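Local coordinates for heme-binding protein A / AI-2 binding protein A (PDB 6OFQ) that binds the peptide STSA and probably serves as the periplasmic receptor that hands peptides to an ABC transporter, at residues L33-G38 with V243-I248; P341-Y346 with A433-F438. One frame throughout, in Å; residues are numbered along the deposited sequence.

Contact 1 of 2, residues L33-G38 with V243-I248; sequences LVFARG and VVVRTI
Phe35 and Val245 sit side by side on one face of a parallel strand pair, 33-37 with 243-247, in the middle of a mixed five-stranded sheet of this type II periplasmic binding protein. Five backbone hydrogen bonds join the two segments in regular alternation, among them Arg246 N to Phe35 O at 2.8 Å, and every bridged pair of side chains shares a face. The tight face carries Leu33, Phe35, Arg37, Val243, Val245 and Thr247: Phe35 CD1 lies 4.0 Å from Val245 CG1, and Val56 of helix 52-61 touches both residues and Arg37. On the other face Val34, Val244 and Arg246 are partly exposed, while Ala36 is buried. There Val34 CG1 meets Arg246 CD at 3.8 Å, while the guanidinium leads away to a salt bridge with Glu262 and has Ile248 CD1 over one face. Arg37 is buried instead. Its chain bends at chi2 (74°), which sets CD; farther out, Val245 CG1 lies over one guanidinium face, offset toward the rim, and NH1 forms a salt bridge with Glu53. A water in the guanidinium plane accepts from Arg37 NH2 at 3.1 Å and lies 2.8 Å from Thr247 OG1.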
# COMPACT_ATOMS: atom_id res chain seq x y z
N LEU A 33 -3.68 -22.03 7.94
CA LEU A 33 -3.19 -21.54 6.65
C LEU A 33 -1.77 -21.05 6.81
O LEU A 33 -1.47 -20.27 7.72
CB LEU A 33 -4.06 -20.38 6.17
CG LEU A 33 -3.57 -19.65 4.91
CD1 LEU A 33 -3.75 -20.50 3.68
CD2 LEU A 33 -4.27 -18.32 4.69
N VAL A 34 -0.88 -21.56 5.96
CA VAL A 34 0.53 -21.10 5.91
C VAL A 34 0.70 -20.23 4.67
O VAL A 34 0.62 -20.75 3.54
CB VAL A 34 1.55 -22.24 5.94
CG1 VAL A 34 2.94 -21.65 6.05
CG2 VAL A 34 1.33 -23.11 7.17
N PHE A 35 0.86 -18.93 4.88
CA PHE A 35 1.00 -17.93 3.81
C PHE A 35 2.49 -17.58 3.80
O PHE A 35 3.07 -17.40 4.86
CB PHE A 35 0.19 -16.72 4.23
CG PHE A 35 0.26 -15.51 3.35
CD1 PHE A 35 1.21 -14.53 3.53
CD2 PHE A 35 -0.69 -15.26 2.39
CE1 PHE A 35 1.23 -13.39 2.73
CE2 PHE A 35 -0.70 -14.12 1.60
CZ PHE A 35 0.29 -13.18 1.78
N ALA A 36 3.05 -17.44 2.62
CA ALA A 36 4.45 -17.02 2.53
C ALA A 36 4.58 -15.83 1.60
O ALA A 36 3.90 -15.66 0.59
CB ALA A 36 5.31 -18.18 2.02
N ARG A 37 5.59 -15.02 1.93
CA ARG A 37 5.86 -13.77 1.27
C ARG A 37 7.32 -13.43 1.40
O ARG A 37 8.09 -14.07 2.11
CB ARG A 37 4.93 -12.69 1.80
CG ARG A 37 4.85 -12.54 3.31
CD ARG A 37 6.07 -11.89 3.93
NE ARG A 37 5.96 -11.62 5.37
CZ ARG A 37 5.23 -10.68 5.96
NH1 ARG A 37 4.51 -9.90 5.20
NH2 ARG A 37 5.15 -10.59 7.26
N GLY A 38 7.79 -12.45 0.65
CA GLY A 38 9.19 -12.16 0.46
C GLY A 38 9.90 -11.34 1.48
O GLY A 38 11.11 -11.49 1.65
N VAL A 243 -3.29 -18.57 11.24
CA VAL A 243 -2.54 -18.23 10.07
C VAL A 243 -1.08 -18.03 10.47
O VAL A 243 -0.78 -17.26 11.38
CB VAL A 243 -3.06 -16.95 9.37
CG1 VAL A 243 -2.22 -16.65 8.12
CG2 VAL A 243 -4.55 -17.07 9.06
N VAL A 244 -0.20 -18.73 9.77
CA VAL A 244 1.24 -18.54 9.91
C VAL A 244 1.66 -17.73 8.68
O VAL A 244 1.54 -18.21 7.55
CB VAL A 244 1.99 -19.86 10.04
CG1 VAL A 244 3.44 -19.60 10.32
CG2 VAL A 244 1.44 -20.73 11.14
N VAL A 245 2.22 -16.56 8.93
CA VAL A 245 2.70 -15.68 7.87
C VAL A 245 4.22 -15.81 7.88
O VAL A 245 4.87 -15.26 8.78
CB VAL A 245 2.25 -14.22 8.08
CG1 VAL A 245 2.81 -13.31 6.97
CG2 VAL A 245 0.74 -14.14 8.13
N ARG A 246 4.74 -16.56 6.89
CA ARG A 246 6.17 -16.80 6.80
C ARG A 246 6.84 -15.83 5.85
O ARG A 246 6.32 -15.45 4.80
CB ARG A 246 6.41 -18.22 6.29
CG ARG A 246 5.99 -19.29 7.31
CD ARG A 246 6.49 -20.72 7.05
NE ARG A 246 7.93 -20.71 6.93
CZ ARG A 246 8.66 -21.66 6.34
NH1 ARG A 246 8.07 -22.73 5.87
NH2 ARG A 246 9.99 -21.49 6.21
N THR A 247 8.06 -15.47 6.22
CA THR A 247 8.99 -14.77 5.34
C THR A 247 10.00 -15.71 4.74
O THR A 247 10.78 -16.29 5.48
CB THR A 247 9.67 -13.60 6.06
OG1 THR A 247 8.70 -12.65 6.57
CG2 THR A 247 10.61 -12.84 5.13
N ILE A 248 9.96 -15.90 3.43
CA ILE A 248 10.90 -16.76 2.67
C ILE A 248 11.36 -15.86 1.55
O ILE A 248 10.68 -15.64 0.55
CB ILE A 248 10.17 -17.98 2.07
CG1 ILE A 248 9.58 -18.81 3.20
CG2 ILE A 248 11.12 -18.83 1.21
CD1 ILE A 248 8.81 -20.03 2.78
O HOH W 1 6.59 -13.08 8.35

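Contact 2 of 2, residues P341-Y346 with A433-F438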
# COMPACT_ATOMS: atom_id res chain seq x y z
N PRO A 341 -5.64 1.13 -15.20
CA PRO A 341 -6.91 1.34 -15.88
C PRO A 341 -8.10 0.62 -15.25
O PRO A 341 -9.22 0.86 -15.69
CB PRO A 341 -6.65 0.91 -17.32
CG PRO A 341 -5.49 0.05 -17.24
CD PRO A 341 -4.66 0.48 -16.09
N THR A 342 -7.83 -0.17 -14.22
CA THR A 342 -8.90 -0.72 -13.37
C THR A 342 -9.54 0.35 -12.48
O THR A 342 -10.55 -0.00 -11.89
CB THR A 342 -8.32 -1.84 -12.52
OG1 THR A 342 -7.01 -1.39 -12.05
CG2 THR A 342 -8.12 -3.06 -13.37
N ILE A 343 -9.02 1.56 -12.41
CA ILE A 343 -9.63 2.63 -11.66
C ILE A 343 -10.22 3.62 -12.68
O ILE A 343 -9.61 3.97 -13.67
CB ILE A 343 -8.57 3.26 -10.75
CG1 ILE A 343 -7.98 2.22 -9.81
CG2 ILE A 343 -9.16 4.44 -9.98
CD1 ILE A 343 -6.86 2.77 -8.96
N TRP A 344 -11.37 4.14 -12.26
CA TRP A 344 -11.97 5.19 -13.02
C TRP A 344 -11.12 6.44 -13.16
O TRP A 344 -10.25 6.71 -12.31
CB TRP A 344 -13.32 5.60 -12.43
CG TRP A 344 -13.30 6.25 -11.06
CD1 TRP A 344 -13.30 5.60 -9.86
CD2 TRP A 344 -13.15 7.64 -10.76
NE1 TRP A 344 -13.26 6.50 -8.82
CE2 TRP A 344 -13.18 7.76 -9.35
CE3 TRP A 344 -13.02 8.81 -11.53
CZ2 TRP A 344 -13.11 8.96 -8.68
CZ3 TRP A 344 -12.96 10.03 -10.81
CH2 TRP A 344 -12.95 10.08 -9.44
N GLY A 345 -11.31 7.21 -14.23
CA GLY A 345 -10.58 8.46 -14.40
C GLY A 345 -9.27 8.35 -15.15
O GLY A 345 -8.63 9.36 -15.47
N TYR A 346 -8.88 7.13 -15.52
CA TYR A 346 -7.67 6.86 -16.27
C TYR A 346 -7.74 7.54 -17.63
O TYR A 346 -8.81 7.51 -18.27
CB TYR A 346 -7.53 5.37 -16.50
CG TYR A 346 -6.29 4.86 -17.19
CD1 TYR A 346 -6.20 4.73 -18.58
CD2 TYR A 346 -5.21 4.44 -16.45
CE1 TYR A 346 -5.10 4.22 -19.21
CE2 TYR A 346 -4.04 4.00 -17.06
CZ TYR A 346 -4.02 3.84 -18.41
OH TYR A 346 -2.87 3.37 -19.00
N ALA A 433 -10.25 2.59 -4.45
CA ALA A 433 -10.37 2.74 -5.90
C ALA A 433 -10.71 4.19 -6.25
O ALA A 433 -11.84 4.54 -6.58
CB ALA A 433 -11.42 1.75 -6.46
N ASP A 434 -9.70 5.08 -6.21
CA ASP A 434 -9.93 6.50 -6.36
C ASP A 434 -8.59 7.03 -6.82
O ASP A 434 -7.55 6.83 -6.18
CB ASP A 434 -10.34 7.15 -5.04
CG ASP A 434 -10.86 8.56 -5.23
OD1 ASP A 434 -10.05 9.40 -5.63
OD2 ASP A 434 -12.07 8.78 -4.92
N PRO A 435 -8.55 7.81 -7.90
CA PRO A 435 -7.28 8.42 -8.33
C PRO A 435 -6.54 9.20 -7.28
O PRO A 435 -5.30 9.31 -7.35
CB PRO A 435 -7.68 9.27 -9.56
CG PRO A 435 -8.92 8.60 -10.08
CD PRO A 435 -9.64 8.18 -8.84
N ASP A 436 -7.26 9.78 -6.34
CA ASP A 436 -6.59 10.55 -5.30
C ASP A 436 -5.49 9.77 -4.56
O ASP A 436 -4.43 10.32 -4.21
CB ASP A 436 -7.61 11.07 -4.28
CG ASP A 436 -7.01 11.98 -3.22
OD1 ASP A 436 -6.68 11.42 -2.15
OD2 ASP A 436 -6.96 13.18 -3.41
N ASN A 437 -5.74 8.49 -4.37
CA ASN A 437 -4.87 7.58 -3.58
C ASN A 437 -3.52 7.38 -4.30
O ASN A 437 -2.58 6.89 -3.63
CB ASN A 437 -5.61 6.27 -3.31
CG ASN A 437 -4.77 5.23 -2.56
OD1 ASN A 437 -4.45 4.18 -3.14
ND2 ASN A 437 -4.42 5.47 -1.32
N PHE A 438 -3.47 7.61 -5.62
CA PHE A 438 -2.20 7.58 -6.34
C PHE A 438 -1.73 9.01 -6.55
O PHE A 438 -0.58 9.38 -6.18
CB PHE A 438 -2.23 6.83 -7.69
CG PHE A 438 -2.46 5.33 -7.60
CD1 PHE A 438 -3.69 4.77 -7.19
CD2 PHE A 438 -1.48 4.47 -8.08
CE1 PHE A 438 -3.84 3.38 -7.21
CE2 PHE A 438 -1.66 3.09 -8.06
CZ PHE A 438 -2.85 2.55 -7.66
O HOH W 2 -14.05 6.90 -6.01
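Trp344 lays one face of its indole over Pro435, whose CD sits 3.7 Å from the centroid of the six-membered ring and 19° off its normal, a CH-pi contact. The two side chains cross at about a right angle. The indole NE1 gives a weak, bent hydrogen bond to Ala433 O at 3.3 Å and a shorter one of 2.9 Å to a water. That water donates in turn to Asp434 OD2, which also lies at the indole edge near CZ2 and is salt-bridged to Arg480. The other carboxylate oxygen, OD1, accepts from Asp436 N at 2.9 Å through its anti lone pair, a capping bond at the turn that leads into helix 436-443. Ile343 adds the apolar contacts: CG2 packs 3.9 Å from Pro435 CD, while CD1 reaches Phe438 CE1 at 3.5 Å. Trp344 and Gly345 are the central residues of a type II turn from Ile343 to Tyr346, and the positive phi of Gly345 (91°) suits glycine. The contact thus joins the loop between strand 332-334 and helix 357-366 to the turn before helix 436-443. Apolar packing covers the proline, whereas Asp434, shared among helix cap, water and arginine, is probably kept ionised by Arg480 and by the helix amino end.

Contacts 1 and 2 lie on opposite sides of the chain's centre, with their own centres 30 Å apart and their nearest atoms about 19 Å apart, so neither touches the other. They follow one another in series along the chain: the strand pair of 33-38 with 243-248 is complete before 341-346 begins. Contact 1 joins two neighbouring strands inside a sheet, across 204 intervening residues; contact 2 joins a loop to a helix start across 86. Their surroundings differ accordingly, with helix 52-61 packed on the strands and helix 477-494 beside the loop. Both contacts are buried, the first as sheet pairing and the second as loop-to-helix packing.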